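Putative uncharacterized protein PH0242 (Pyrococcus horikoshii, PDB 3VU1) is the C-terminal globular domain of AglB, an archaeal oligosaccharyltransferase, here built with a bound calcium ion. Local coordinates at residues D418-T423 with S450-K455. Residues are numbered along the deposited sequence; the frame is centred on the assembly and turned at random.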
ATOM      1  N   ASP A 418     -15.093   2.934  -5.769  1.00 36.84           N
ATOM      2  CA  ASP A 418     -15.605   2.039  -6.817  1.00 36.20           C
ATOM      3  C   ASP A 418     -15.143   2.486  -8.204  1.00 37.00           C
ATOM      4  O   ASP A 418     -15.206   3.678  -8.551  1.00 37.01           O
ATOM      5  CB  ASP A 418     -17.126   1.927  -6.764  1.00 36.31           C
ATOM      6  CG  ASP A 418     -17.660   1.736  -5.328  1.00 41.97           C
ATOM      7  OD1 ASP A 418     -18.820   2.178  -5.069  1.00 42.82           O
ATOM      8  OD2 ASP A 418     -16.943   1.158  -4.459  1.00 37.66           O
ATOM      9  N   THR A 419     -14.647   1.528  -8.980  1.00 34.46           N
ATOM     10  CA  THR A 419     -14.250   1.776 -10.343  1.00 36.09           C
ATOM     11  C   THR A 419     -15.090   0.868 -11.238  1.00 39.94           C
ATOM     12  O   THR A 419     -15.509  -0.209 -10.812  1.00 40.57           O
ATOM     13  CB  THR A 419     -12.776   1.415 -10.591  1.00 37.19           C
ATOM     14  OG1 THR A 419     -12.614  -0.001 -10.440  1.00 39.01           O
ATOM     15  CG2 THR A 419     -11.861   2.135  -9.631  1.00 35.29           C
ATOM     16  N   PHE A 420     -15.354   1.314 -12.465  1.00 38.83           N
ATOM     17  CA  PHE A 420     -16.004   0.496 -13.463  1.00 35.69           C
ATOM     18  C   PHE A 420     -15.685   1.042 -14.824  1.00 38.29           C
ATOM     19  O   PHE A 420     -15.437   2.237 -14.980  1.00 40.34           O
ATOM     20  CB  PHE A 420     -17.524   0.332 -13.230  1.00 36.61           C
ATOM     21  CG  PHE A 420     -18.319   1.622 -13.202  1.00 36.91           C
ATOM     22  CD1 PHE A 420     -18.592   2.271 -11.991  1.00 36.22           C
ATOM     23  CD2 PHE A 420     -18.851   2.170 -14.382  1.00 35.67           C
ATOM     24  CE1 PHE A 420     -19.364   3.446 -11.967  1.00 37.95           C
ATOM     25  CE2 PHE A 420     -19.608   3.352 -14.357  1.00 34.92           C
ATOM     26  CZ  PHE A 420     -19.876   3.991 -13.150  1.00 33.82           C
ATOM     27  N   PHE A 421     -15.648   0.151 -15.805  1.00 43.35           N
ATOM     28  CA  PHE A 421     -15.396   0.531 -17.185  1.00 45.19           C
ATOM     29  C   PHE A 421     -16.680   0.988 -17.857  1.00 47.25           C
ATOM     30  O   PHE A 421     -17.643   0.236 -17.939  1.00 49.67           O
ATOM     31  CB  PHE A 421     -14.743  -0.621 -17.931  1.00 47.49           C
ATOM     32  CG  PHE A 421     -13.349  -0.899 -17.468  1.00 53.94           C
ATOM     33  CD1 PHE A 421     -13.048  -2.067 -16.788  1.00 58.38           C
ATOM     34  CD2 PHE A 421     -12.330   0.040 -17.675  1.00 55.36           C
ATOM     35  CE1 PHE A 421     -11.750  -2.307 -16.345  1.00 62.45           C
ATOM     36  CE2 PHE A 421     -11.030  -0.194 -17.232  1.00 58.10           C
ATOM     37  CZ  PHE A 421     -10.742  -1.372 -16.570  1.00 59.48           C
ATOM     38  N   ILE A 422     -16.690   2.241 -18.311  1.00 50.87           N
ATOM     39  CA  ILE A 422     -17.872   2.851 -18.929  1.00 50.62           C
ATOM     40  C   ILE A 422     -18.036   2.308 -20.350  1.00 52.14           C
ATOM     41  O   ILE A 422     -19.090   1.799 -20.696  1.00 50.48           O
ATOM     42  CB  ILE A 422     -17.769   4.395 -18.964  1.00 51.02           C
ATOM     43  CG1 ILE A 422     -17.564   4.965 -17.562  1.00 49.57           C
ATOM     44  CG2 ILE A 422     -19.006   5.021 -19.602  1.00 52.37           C
ATOM     45  CD1 ILE A 422     -16.725   6.226 -17.576  1.00 49.89           C
ATOM     46  N   THR A 423     -16.978   2.399 -21.155  1.00 51.21           N
ATOM     47  CA  THR A 423     -17.039   2.002 -22.543  1.00 50.74           C
ATOM     48  C   THR A 423     -15.645   1.696 -23.064  1.00 53.53           C
ATOM     49  O   THR A 423     -14.657   2.281 -22.607  1.00 57.87           O
ATOM     50  CB  THR A 423     -17.667   3.106 -23.423  1.00 53.92           C
ATOM     51  OG1 THR A 423     -17.815   2.612 -24.753  1.00 60.14           O
ATOM     52  CG2 THR A 423     -16.773   4.366 -23.489  1.00 54.23           C
ATOM     53  N   SER A 450     -24.470   9.564 -13.716  1.00 51.12           N
ATOM     54  CA  SER A 450     -25.698   9.838 -12.955  1.00 52.54           C
ATOM     55  C   SER A 450     -26.382   8.570 -12.484  1.00 49.35           C
ATOM     56  O   SER A 450     -26.905   8.499 -11.367  1.00 45.91           O
ATOM     57  CB  SER A 450     -26.677  10.619 -13.814  1.00 60.22           C
ATOM     58  OG  SER A 450     -26.189  11.925 -14.030  1.00 76.03           O
ATOM     59  N   SER A 451     -26.391   7.577 -13.365  1.00 47.99           N
ATOM     60  CA  SER A 451     -26.944   6.277 -13.069  1.00 45.75           C
ATOM     61  C   SER A 451     -26.361   5.723 -11.757  1.00 48.85           C
ATOM     62  O   SER A 451     -27.122   5.408 -10.818  1.00 48.63           O
ATOM     63  CB  SER A 451     -26.639   5.369 -14.241  1.00 46.83           C
ATOM     64  OG  SER A 451     -26.717   4.031 -13.854  1.00 56.57           O
ATOM     65  N   TYR A 452     -25.017   5.659 -11.690  1.00 45.92           N
ATOM     66  CA  TYR A 452     -24.299   5.145 -10.525  1.00 42.41           C
ATOM     67  C   TYR A 452     -24.483   6.040  -9.290  1.00 43.26           C
ATOM     68  O   TYR A 452     -24.666   5.542  -8.171  1.00 40.13           O
ATOM     69  CB  TYR A 452     -22.810   4.933 -10.853  1.00 45.15           C
ATOM     70  CG  TYR A 452     -22.131   3.982  -9.894  1.00 46.61           C
ATOM     71  CD1 TYR A 452     -22.338   2.595  -9.990  1.00 46.02           C
ATOM     72  CD2 TYR A 452     -21.318   4.472  -8.850  1.00 47.01           C
ATOM     73  CE1 TYR A 452     -21.755   1.719  -9.084  1.00 46.69           C
ATOM     74  CE2 TYR A 452     -20.730   3.609  -7.935  1.00 45.97           C
ATOM     75  CZ  TYR A 452     -20.951   2.237  -8.059  1.00 48.62           C
ATOM     76  OH  TYR A 452     -20.357   1.387  -7.172  1.00 46.22           O
ATOM     77  N   LYS A 453     -24.453   7.355  -9.510  1.00 43.74           N
ATOM     78  CA  LYS A 453     -24.692   8.363  -8.472  1.00 46.05           C
ATOM     79  C   LYS A 453     -26.040   8.158  -7.792  1.00 54.35           C
ATOM     80  O   LYS A 453     -26.132   8.208  -6.571  1.00 55.40           O
ATOM     81  CB  LYS A 453     -24.666   9.730  -9.122  1.00 46.08           C
ATOM     82  CG  LYS A 453     -24.400  10.914  -8.219  1.00 48.86           C
ATOM     83  CD  LYS A 453     -23.993  12.088  -9.118  1.00 56.27           C
ATOM     84  CE  LYS A 453     -23.850  13.412  -8.375  1.00 59.58           C
ATOM     85  NZ  LYS A 453     -25.000  13.645  -7.459  1.00 54.82           N
ATOM     86  N   GLU A 454     -27.088   7.937  -8.595  1.00 61.74           N
ATOM     87  CA  GLU A 454     -28.424   7.603  -8.089  1.00 60.84           C
ATOM     88  C   GLU A 454     -28.396   6.290  -7.296  1.00 54.84           C
ATOM     89  O   GLU A 454     -28.993   6.192  -6.221  1.00 53.58           O
ATOM     90  CB  GLU A 454     -29.439   7.503  -9.238  1.00 64.77           C
ATOM     91  CG  GLU A 454     -30.080   8.827  -9.646  1.00 71.38           C
ATOM     92  CD  GLU A 454     -30.430   8.916 -11.147  1.00 78.24           C
ATOM     93  OE1 GLU A 454     -30.800   7.892 -11.786  1.00 76.37           O
ATOM     94  OE2 GLU A 454     -30.339  10.034 -11.706  1.00 74.69           O
ATOM     95  N   LYS A 455     -27.705   5.284  -7.826  1.00 48.50           N
ATOM     96  CA  LYS A 455     -27.617   3.994  -7.149  1.00 48.26           C
ATOM     97  C   LYS A 455     -27.077   4.185  -5.709  1.00 48.81           C
ATOM     98  O   LYS A 455     -27.716   3.756  -4.733  1.00 47.41           O
ATOM     99  CB  LYS A 455     -26.803   3.021  -8.007  1.00 49.76           C
ATOM    100  CG  LYS A 455     -26.837   1.565  -7.580  1.00 61.78           C
ATOM    101  CD  LYS A 455     -25.502   1.109  -6.978  1.00 71.96           C
ATOM    102  CE  LYS A 455     -25.647  -0.077  -6.024  1.00 75.41           C
ATOM    103  NZ  LYS A 455     -26.139  -1.322  -6.684  1.00 75.21           N
TER
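Phe420 puts its CE1 corner over one face of the Tyr452 ring, with CZ beside it. Phe420 CE1 sits 3.5 Å from Tyr452 CG, offset toward the rim of that ring. Phe420 CZ reaches Tyr452 CB, at 3.8 Å. The two rings meet obliquely, with planes at 46° and centroids 4.9 Å apart. The side chains run past each other in opposite directions. Tyr452 has CG anti to the backbone N (chi1 -160°), and its ring extends from the helix toward the strand. The contact thus lays helix 448-460 against strand 412-431, within the Peripheral 2 family region of the oligosaccharyltransferase. Strand 412-431 pairs antiparallel with strand 385-401, and Phe395 of that partner also meets the Tyr452 ring. At the far end of the ring, the phenol OH donates a hydrogen bond to Asp418 OD1, with Tyr452 OH to OD1 at 2.7 Å. The carboxylate stands nearly perpendicular to the ring. The hydroxyl approaches OD1 from above the carboxylate plane, 43° out of it. OD1 also bonds Tyr397 OH, its stronger partner, so two tyrosine hydroxyls meet on this oxygen.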